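PDB 4YZE: HTH-type transcriptional repressor NemR from Escherichia coli, which represses transcription of the nemRA-gloA operon by binding the NemR box, and takes part in the response to electrophiles and reactive chlorine species such as bleach. Local coordinates for residues E13-T18 with Y48-S53; R26-M31 with E55-A60; D86-Y91 with S140-N145. The protein carries 5 engineered substitutions. One frame throughout, in Å; residues are numbered along the deposited sequence.

Interaction 1 of 3, residues E13-T18 with Y48-S53; sequences EHLLAT and YHYFRS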
loop_
_atom_site.group_PDB
_atom_site.type_symbol
_atom_site.label_atom_id
_atom_site.label_comp_id
_atom_site.label_asym_id
_atom_site.label_seq_id
_atom_site.Cartn_x
_atom_site.Cartn_y
_atom_site.Cartn_z
ATOM N N GLU A 13 -2.156 24.652 16.024
ATOM C CA GLU A 13 -2.232 24.266 14.613
ATOM C C GLU A 13 -0.846 24.287 13.970
ATOM O O GLU A 13 -0.521 23.439 13.137
ATOM C CB GLU A 13 -3.177 25.186 13.832
ATOM C CG GLU A 13 -4.657 24.941 14.085
ATOM C CD GLU A 13 -5.154 23.625 13.499
ATOM O OE1 GLU A 13 -4.854 23.342 12.316
ATOM O OE2 GLU A 13 -5.847 22.876 14.224
ATOM N N HIS A 14 -0.031 25.258 14.367
ATOM C CA HIS A 14 1.311 25.369 13.818
ATOM C C HIS A 14 2.136 24.119 14.101
ATOM O O HIS A 14 2.777 23.593 13.193
ATOM C CB HIS A 14 2.029 26.605 14.345
ATOM C CG HIS A 14 3.351 26.845 13.693
ATOM N ND1 HIS A 14 3.539 26.726 12.327
ATOM C CD2 HIS A 14 4.556 27.180 14.204
ATOM C CE1 HIS A 14 4.794 26.983 12.034
ATOM N NE2 HIS A 14 5.439 27.265 13.158
ATOM N N LEU A 15 2.118 23.647 15.348
ATOM C CA LEU A 15 2.811 22.409 15.705
ATOM C C LEU A 15 2.277 21.214 14.895
ATOM O O LEU A 15 3.047 20.421 14.343
ATOM C CB LEU A 15 2.669 22.127 17.202
ATOM C CG LEU A 15 3.513 22.959 18.174
ATOM C CD1 LEU A 15 3.031 22.780 19.603
ATOM C CD2 LEU A 15 4.989 22.605 18.069
ATOM N N LEU A 16 0.958 21.089 14.823
ATOM C CA LEU A 16 0.352 19.969 14.112
ATOM C C LEU A 16 0.759 19.980 12.641
ATOM O O LEU A 16 1.161 18.950 12.096
ATOM C CB LEU A 16 -1.166 19.994 14.272
ATOM C CG LEU A 16 -1.622 19.762 15.715
ATOM C CD1 LEU A 16 -3.107 20.065 15.878
ATOM C CD2 LEU A 16 -1.316 18.327 16.171
ATOM N N ALA A 17 0.707 21.161 12.026
ATOM C CA ALA A 17 1.045 21.321 10.609
ATOM C C ALA A 17 2.496 20.952 10.339
ATOM O O ALA A 17 2.799 20.213 9.396
ATOM C CB ALA A 17 0.763 22.745 10.148
ATOM N N THR A 18 3.388 21.486 11.169
ATOM C CA THR A 18 4.811 21.183 11.062
ATOM C C THR A 18 5.033 19.681 11.205
ATOM O O THR A 18 5.761 19.082 10.412
ATOM C CB THR A 18 5.607 21.906 12.146
ATOM O OG1 THR A 18 5.218 23.286 12.182
ATOM C CG2 THR A 18 7.100 21.799 11.870
ATOM N N TYR A 48 4.718 20.916 25.542
ATOM C CA TYR A 48 4.233 20.092 26.633
ATOM C C TYR A 48 3.003 20.695 27.317
ATOM O O TYR A 48 2.305 20.011 28.065
ATOM C CB TYR A 48 5.374 19.794 27.621
ATOM C CG TYR A 48 6.246 18.648 27.153
ATOM C CD1 TYR A 48 5.687 17.396 26.887
ATOM C CD2 TYR A 48 7.611 18.812 26.961
ATOM C CE1 TYR A 48 6.464 16.338 26.450
ATOM C CE2 TYR A 48 8.403 17.754 26.530
ATOM C CZ TYR A 48 7.820 16.520 26.272
ATOM O OH TYR A 48 8.580 15.457 25.835
ATOM N N HIS A 49 2.737 21.972 27.042
ATOM C CA HIS A 49 1.493 22.618 27.462
ATOM C C HIS A 49 0.298 22.149 26.608
ATOM O O HIS A 49 -0.833 22.058 27.090
ATOM C CB HIS A 49 1.636 24.146 27.397
ATOM C CG HIS A 49 0.337 24.886 27.507
ATOM N ND1 HIS A 49 -0.215 25.585 26.454
ATOM C CD2 HIS A 49 -0.523 25.032 28.544
ATOM C CE1 HIS A 49 -1.357 26.128 26.837
ATOM N NE2 HIS A 49 -1.567 25.808 28.101
ATOM N N TYR A 50 0.553 21.852 25.338
ATOM C CA TYR A 50 -0.518 21.450 24.430
ATOM C C TYR A 50 -0.674 19.941 24.358
ATOM O O TYR A 50 -1.784 19.425 24.243
ATOM C CB TYR A 50 -0.280 22.015 23.028
ATOM C CG TYR A 50 -0.377 23.517 22.970
ATOM C CD1 TYR A 50 -1.544 24.166 23.346
ATOM C CD2 TYR A 50 0.692 24.287 22.541
ATOM C CE1 TYR A 50 -1.639 25.541 23.304
ATOM C CE2 TYR A 50 0.602 25.663 22.489
ATOM C CZ TYR A 50 -0.565 26.282 22.875
ATOM O OH TYR A 50 -0.662 27.650 22.830
ATOM N N PHE A 51 0.445 19.236 24.420
ATOM C CA PHE A 51 0.433 17.804 24.199
ATOM C C PHE A 51 1.223 17.109 25.287
ATOM O O PHE A 51 2.345 17.510 25.597
ATOM C CB PHE A 51 1.012 17.486 22.816
ATOM C CG PHE A 51 0.313 18.202 21.696
ATOM C CD1 PHE A 51 -0.904 17.739 21.214
ATOM C CD2 PHE A 51 0.867 19.333 21.127
ATOM C CE1 PHE A 51 -1.555 18.395 20.186
ATOM C CE2 PHE A 51 0.223 19.996 20.096
ATOM C CZ PHE A 51 -0.984 19.524 19.626
ATOM N N ARG A 52 0.617 16.075 25.863
ATOM C CA ARG A 52 1.238 15.272 26.913
ATOM C C ARG A 52 2.556 14.669 26.447
ATOM O O ARG A 52 3.519 14.585 27.217
ATOM C CB ARG A 52 0.276 14.165 27.368
ATOM C CG ARG A 52 0.914 12.786 27.521
ATOM C CD ARG A 52 -0.091 11.748 28.004
ATOM N NE ARG A 52 -1.273 11.707 27.151
ATOM C CZ ARG A 52 -1.506 10.787 26.217
ATOM N NH1 ARG A 52 -0.636 9.807 26.004
ATOM N NH2 ARG A 52 -2.618 10.847 25.500
ATOM N N SER A 53 2.603 14.274 25.179
ATOM C CA SER A 53 3.767 13.579 24.646
ATOM C C SER A 53 3.783 13.558 23.126
ATOM O O SER A 53 2.858 14.051 22.471
ATOM C CB SER A 53 3.784 12.138 25.139
ATOM O OG SER A 53 2.670 11.431 24.618
#

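Interaction 2 of 3, residues R26-M31 with E55-A60; sequences RGFTGM and EAFGVA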
loop_
_atom_site.group_PDB
_atom_site.type_symbol
_atom_site.label_atom_id
_atom_site.label_comp_id
_atom_site.label_asym_id
_atom_site.label_seq_id
_atom_site.Cartn_x
_atom_site.Cartn_y
_atom_site.Cartn_z
ATOM N N ARG A 26 9.798 12.049 6.532
ATOM C CA ARG A 26 10.735 11.076 7.090
ATOM C C ARG A 26 10.107 10.022 7.994
ATOM O O ARG A 26 10.813 9.328 8.727
ATOM C CB ARG A 26 11.879 11.796 7.811
ATOM C CG ARG A 26 12.988 12.242 6.866
ATOM C CD ARG A 26 13.841 13.361 7.445
ATOM N NE ARG A 26 13.910 14.493 6.528
ATOM C CZ ARG A 26 13.172 15.592 6.646
ATOM N NH1 ARG A 26 12.322 15.718 7.657
ATOM N NH2 ARG A 26 13.289 16.571 5.761
ATOM N N GLY A 27 8.787 9.884 7.924
ATOM C CA GLY A 27 8.087 8.955 8.795
ATOM C C GLY A 27 7.803 9.571 10.154
ATOM O O GLY A 27 8.442 10.552 10.543
ATOM N N PHE A 28 6.850 9.008 10.890
ATOM C CA PHE A 28 6.517 9.556 12.199
ATOM C C PHE A 28 7.526 9.170 13.287
ATOM O O PHE A 28 7.948 10.013 14.077
ATOM C CB PHE A 28 5.092 9.183 12.638
ATOM C CG PHE A 28 4.713 9.786 13.965
ATOM C CD1 PHE A 28 4.414 11.142 14.061
ATOM C CD2 PHE A 28 4.693 9.014 15.120
ATOM C CE1 PHE A 28 4.070 11.713 15.280
ATOM C CE2 PHE A 28 4.362 9.580 16.354
ATOM C CZ PHE A 28 4.046 10.929 16.431
ATOM N N THR A 29 7.895 7.894 13.336
ATOM C CA THR A 29 8.874 7.422 14.312
ATOM C C THR A 29 10.222 8.061 14.039
ATOM O O THR A 29 11.030 8.251 14.955
ATOM C CB THR A 29 9.030 5.899 14.266
ATOM O OG1 THR A 29 8.956 5.459 12.904
ATOM C CG2 THR A 29 7.925 5.227 15.075
ATOM N N GLY A 30 10.451 8.386 12.769
ATOM C CA GLY A 30 11.670 9.052 12.349
ATOM C C GLY A 30 11.756 10.474 12.871
ATOM O O GLY A 30 12.829 10.940 13.199
ATOM N N MET A 31 10.624 11.165 12.944
ATOM C CA MET A 31 10.611 12.549 13.401
ATOM C C MET A 31 10.875 12.681 14.895
ATOM O O MET A 31 10.049 12.277 15.703
ATOM C CB MET A 31 9.268 13.193 13.076
ATOM C CG MET A 31 9.166 14.630 13.532
ATOM S SD MET A 31 7.450 15.166 13.565
ATOM C CE MET A 31 6.805 14.149 14.894
ATOM N N GLU A 55 3.473 10.942 21.379
ATOM C CA GLU A 55 2.409 10.027 20.988
ATOM C C GLU A 55 1.080 10.762 20.918
ATOM O O GLU A 55 0.324 10.597 19.962
ATOM C CB GLU A 55 2.303 8.849 21.960
ATOM C CG GLU A 55 1.187 7.831 21.555
ATOM C CD GLU A 55 -0.148 8.079 22.259
ATOM O OE1 GLU A 55 -0.235 9.009 23.087
ATOM O OE2 GLU A 55 -1.116 7.336 21.999
ATOM N N ALA A 56 0.806 11.573 21.939
ATOM C CA ALA A 56 -0.448 12.323 22.004
ATOM C C ALA A 56 -0.560 13.260 20.797
ATOM O O ALA A 56 -1.611 13.369 20.145
ATOM C CB ALA A 56 -0.524 13.103 23.315
ATOM N N PHE A 57 0.555 13.917 20.504
ATOM C CA PHE A 57 0.669 14.807 19.374
ATOM C C PHE A 57 0.340 14.124 18.037
ATOM O O PHE A 57 -0.371 14.690 17.187
ATOM C CB PHE A 57 2.087 15.368 19.339
ATOM C CG PHE A 57 2.379 16.143 18.115
ATOM C CD1 PHE A 57 1.995 17.472 18.021
ATOM C CD2 PHE A 57 3.031 15.552 17.051
ATOM C CE1 PHE A 57 2.266 18.207 16.885
ATOM C CE2 PHE A 57 3.304 16.273 15.908
ATOM C CZ PHE A 57 2.921 17.605 15.823
ATOM N N GLY A 58 0.876 12.919 17.846
ATOM C CA GLY A 58 0.603 12.146 16.647
ATOM C C GLY A 58 -0.881 11.861 16.442
ATOM O O GLY A 58 -1.370 11.945 15.321
ATOM N N VAL A 59 -1.588 11.519 17.518
ATOM C CA VAL A 59 -3.023 11.258 17.429
ATOM C C VAL A 59 -3.756 12.520 16.972
ATOM O O VAL A 59 -4.565 12.471 16.038
ATOM C CB VAL A 59 -3.623 10.801 18.759
ATOM C CG1 VAL A 59 -5.095 10.397 18.563
ATOM C CG2 VAL A 59 -2.839 9.632 19.315
ATOM N N ALA A 60 -3.465 13.639 17.636
ATOM C CA ALA A 60 -4.025 14.929 17.265
ATOM C C ALA A 60 -3.670 15.289 15.819
ATOM O O ALA A 60 -4.529 15.783 15.065
ATOM C CB ALA A 60 -3.549 16.011 18.226
#

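Interaction 3 of 3, residues D86-Y91 with S140-N145; sequences DRILAY and SQALEN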
loop_
_atom_site.group_PDB
_atom_site.type_symbol
_atom_site.label_atom_id
_atom_site.label_comp_id
_atom_site.label_asym_id
_atom_site.label_seq_id
_atom_site.Cartn_x
_atom_site.Cartn_y
_atom_site.Cartn_z
ATOM N N ASP A 86 -19.237 10.530 -12.244
ATOM C CA ASP A 86 -18.219 11.542 -12.523
ATOM C C ASP A 86 -17.413 11.879 -11.270
ATOM O O ASP A 86 -16.191 12.074 -11.324
ATOM C CB ASP A 86 -18.862 12.827 -13.042
ATOM C CG ASP A 86 -19.628 12.625 -14.338
ATOM O OD1 ASP A 86 -19.266 11.722 -15.131
ATOM O OD2 ASP A 86 -20.589 13.396 -14.567
ATOM N N ARG A 87 -18.102 11.964 -10.141
ATOM C CA ARG A 87 -17.447 12.350 -8.899
ATOM C C ARG A 87 -16.504 11.259 -8.404
ATOM O O ARG A 87 -15.398 11.536 -7.967
ATOM C CB ARG A 87 -18.485 12.718 -7.843
ATOM C CG ARG A 87 -19.267 13.970 -8.214
ATOM C CD ARG A 87 -20.458 14.153 -7.294
ATOM N NE ARG A 87 -21.520 14.926 -7.929
ATOM C CZ ARG A 87 -22.589 15.397 -7.294
ATOM N NH1 ARG A 87 -22.740 15.181 -5.993
ATOM N NH2 ARG A 87 -23.501 16.090 -7.963
ATOM N N ILE A 88 -16.938 10.013 -8.503
ATOM C CA ILE A 88 -16.064 8.907 -8.157
ATOM C C ILE A 88 -14.813 8.874 -9.039
ATOM O O ILE A 88 -13.699 8.707 -8.520
ATOM C CB ILE A 88 -16.817 7.582 -8.186
ATOM C CG1 ILE A 88 -17.755 7.527 -6.984
ATOM C CG2 ILE A 88 -15.853 6.406 -8.134
ATOM C CD1 ILE A 88 -18.765 6.409 -7.044
ATOM N N LEU A 89 -14.975 9.063 -10.351
ATOM C CA LEU A 89 -13.821 9.080 -11.233
ATOM C C LEU A 89 -12.879 10.221 -10.850
ATOM O O LEU A 89 -11.660 10.100 -10.980
ATOM C CB LEU A 89 -14.241 9.200 -12.700
ATOM C CG LEU A 89 -15.107 8.049 -13.210
ATOM C CD1 LEU A 89 -15.391 8.192 -14.688
ATOM C CD2 LEU A 89 -14.463 6.704 -12.931
ATOM N N ALA A 90 -13.448 11.325 -10.369
ATOM C CA ALA A 90 -12.651 12.497 -10.034
ATOM C C ALA A 90 -11.719 12.206 -8.841
ATOM O O ALA A 90 -10.623 12.764 -8.741
ATOM C CB ALA A 90 -13.555 13.688 -9.757
ATOM N N TYR A 91 -12.175 11.329 -7.951
ATOM C CA TYR A 91 -11.384 10.868 -6.821
ATOM C C TYR A 91 -10.096 10.267 -7.335
ATOM O O TYR A 91 -9.018 10.597 -6.842
ATOM C CB TYR A 91 -12.191 9.841 -6.022
ATOM C CG TYR A 91 -11.464 9.052 -4.940
ATOM C CD1 TYR A 91 -10.983 9.670 -3.787
ATOM C CD2 TYR A 91 -11.334 7.668 -5.043
ATOM C CE1 TYR A 91 -10.353 8.928 -2.781
ATOM C CE2 TYR A 91 -10.710 6.922 -4.063
ATOM C CZ TYR A 91 -10.221 7.549 -2.927
ATOM O OH TYR A 91 -9.605 6.779 -1.948
ATOM N N SER A 140 -18.743 4.597 -0.400
ATOM C CA SER A 140 -19.882 3.689 -0.330
ATOM C C SER A 140 -21.195 4.432 -0.516
ATOM O O SER A 140 -22.070 3.969 -1.255
ATOM C CB SER A 140 -19.908 2.979 1.018
ATOM O OG SER A 140 -20.865 1.950 1.005
ATOM N N GLN A 141 -21.333 5.577 0.151
ATOM C CA GLN A 141 -22.556 6.359 0.035
ATOM C C GLN A 141 -22.721 6.872 -1.405
ATOM O O GLN A 141 -23.836 6.864 -1.955
ATOM C CB GLN A 141 -22.560 7.507 1.047
ATOM C CG GLN A 141 -23.892 8.238 1.151
ATOM C CD GLN A 141 -25.059 7.314 1.523
ATOM O OE1 GLN A 141 -25.139 6.824 2.655
ATOM N NE2 GLN A 141 -25.973 7.075 0.567
ATOM N N ALA A 142 -21.605 7.284 -2.019
ATOM C CA ALA A 142 -21.620 7.762 -3.409
ATOM C C ALA A 142 -22.086 6.667 -4.352
ATOM O O ALA A 142 -22.871 6.923 -5.274
ATOM C CB ALA A 142 -20.232 8.265 -3.836
ATOM N N LEU A 143 -21.589 5.450 -4.137
ATOM C CA LEU A 143 -21.974 4.327 -4.982
ATOM C C LEU A 143 -23.479 4.052 -4.864
ATOM O O LEU A 143 -24.149 3.829 -5.873
ATOM C CB LEU A 143 -21.161 3.076 -4.651
ATOM C CG LEU A 143 -19.662 3.160 -4.999
ATOM C CD1 LEU A 143 -18.886 2.131 -4.207
ATOM C CD2 LEU A 143 -19.414 2.979 -6.499
ATOM N N GLU A 144 -23.994 4.074 -3.636
ATOM C CA GLU A 144 -25.404 3.784 -3.379
ATOM C C GLU A 144 -26.281 4.867 -4.012
ATOM O O GLU A 144 -27.239 4.556 -4.723
ATOM C CB GLU A 144 -25.656 3.669 -1.872
ATOM C CG GLU A 144 -27.112 3.481 -1.472
ATOM C CD GLU A 144 -27.695 2.161 -1.941
ATOM O OE1 GLU A 144 -28.941 2.032 -1.952
ATOM O OE2 GLU A 144 -26.918 1.248 -2.291
ATOM N N ASN A 145 -25.912 6.129 -3.787
ATOM C CA ASN A 145 -26.580 7.254 -4.428
ATOM C C ASN A 145 -26.630 7.096 -5.944
ATOM O O ASN A 145 -27.656 7.371 -6.566
ATOM C CB ASN A 145 -25.879 8.570 -4.086
ATOM C CG ASN A 145 -26.067 8.972 -2.637
ATOM O OD1 ASN A 145 -27.007 8.534 -1.981
ATOM N ND2 ASN A 145 -25.176 9.821 -2.136
#

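Interaction 1 of 3, residues E13-T18 with Y48-S53
Leu15 and Tyr50 mark the closest backbone approach, with their CA atoms 9.4 Å apart. Residues 13-18 are a continuous piece of helix. Residues 48-50 are the last turn of another helix, and Phe51 is the first residue to leave helical angles. The backbones stay well apart, so side chains bridge the space. No hydrogen bond crosses it.

Phe51 is the main partner. Its CB points toward the helix of Leu15 and Leu16. Its CG lies beside the backbone N and anti to the carbonyl carbon (chi1 -55°), and the ring end meets both leucines. Leu15 CD1 comes to the ring edge, near its plane, 4.0 Å from Phe51 CE2. The two side chains run past each other in opposite directions. Leu16 meets the end of the same ring. Its CD2 lies 3.7 Å from Phe51 CZ and approaches obliquely. Leu15 CD1 also lies 4.0 Å from Tyr50 CD2, where the two side chains cross at about a right angle. One methyl thus touches both aromatic residues. With an alanine in place of Phe51, Leu15 and Leu16 would probably lose their shared aromatic partner, and a gap would open in a buried core.

On the first helix, Thr18 OG1 donates to His14 O at 2.7 Å. Thr18 N reaches the same oxygen from the opposite face of the carbonyl plane.

Residues 48-51 belong to the predicted helix-turn-helix motif of this TetR-family repressor, and helix 44-50 corresponds to the recognition helix of the family. Through this contact its C-terminal end and Phe51 pack on helix 10-26. Helix 33-40 packs on Leu15 through Leu36. Helix 54-79 closes the core, with Phe57 edge-to-face against Phe51 and Ala60 beside both Leu16 and Phe51.

Interaction 2 of 3, residues R26-M31 with E55-A60
Phe28 reaches from the loop 26-31 to helix 54-79, where it meets Gly58. The side chain leaves the backbone at CB, which points toward the helix. CG is anti to the backbone N (chi1 -178°), which carries the ring outward to the helix. CE1 lies 3.8 Å from Gly58 CA. It also lies 4.4 Å from Phe57 CD2, and each of these atoms sits at the edge of the other ring. At the tip, CZ lies 3.7 Å from Gly58 CA and 4.0 Å from Gly58 N. The ring end therefore rests on bare helix backbone. A CB on Gly58 would fall only 2.7 Å from Phe28 CZ, so a side chain here would probably not fit against the ring as it stands. Beside this, Met31 CE approaches Phe57 CE2 obliquely at 4.2 Å.

Lys54 makes a cation-pi contact with the Phe28 ring, and its NZ hydrogen-bonds to Phe28 O and Met31 O. Met124 of helix 122-148 also touches Phe28, so this ring joins the DNA-binding domain to the C-terminal domain. Between the two segments there is no hydrogen bond. Their contact is buried and apolar, so it rests on shape and on exclusion of water.

Interaction 3 of 3, residues D86-Y91 with S140-N145
Ile88 meets Leu143 at about a right angle, side chain across side chain. The ends do the touching: Ile88 CD1 lies 3.5 Å from Leu143 CD2, a tight methyl contact, and 3.9 Å from Leu143 CG. Ile88 CB points toward the other helix. CG1 is anti to the carbonyl carbon (chi1 -72°), and CD1 beyond it reaches both Ala142 and Leu143. Leu143 CB does not point at helix 84-97, but the end of the side chain comes nearer to it. Ala142 presents only a methyl. Its CB lies 4.0 Å from Ile88 CD1 and 4.1 Å from Ile88 CG1, so the last two carbons of the isoleucine both touch this methyl. The small alanine is consistent with the close backbone approach here, where the CA atoms of Ile88 and Ala142 are 7.4 Å apart.

This is helix-on-helix packing in the mainly helical C-terminal domain of a TetR-family regulator. It joins helix 84-97 to helix 122-148, with no hydrogen bond between the two segments. Leu152 adds to the apolar surroundings of Ile88, and Phe154 and Ile196 to those of Leu143. Near the start of helix 84-97, the Arg87 guanidinium hydrogen-bonds to Gly82 O and Leu77 O.

From the N terminus, helix 10-26 supplies residues 13-18 to interaction 1, and its end and the loop after it supply residues 26-31 to interaction 2. The chain then passes through the helix-turn-helix. Residues 48-53 close interaction 1, and residues 55-60 on the next helix close interaction 2. The two contacts therefore cross along the chain. They also touch in space, with centres about 11 Å apart, and form one core of the DNA-binding domain. Helix 54-79 leads out of that core. Interaction 3 follows in series, where residues 140-145 return to 86-91 in the C-terminal domain. Its centre lies about 35 Å from that of interaction 1 and about 32 Å from that of interaction 2.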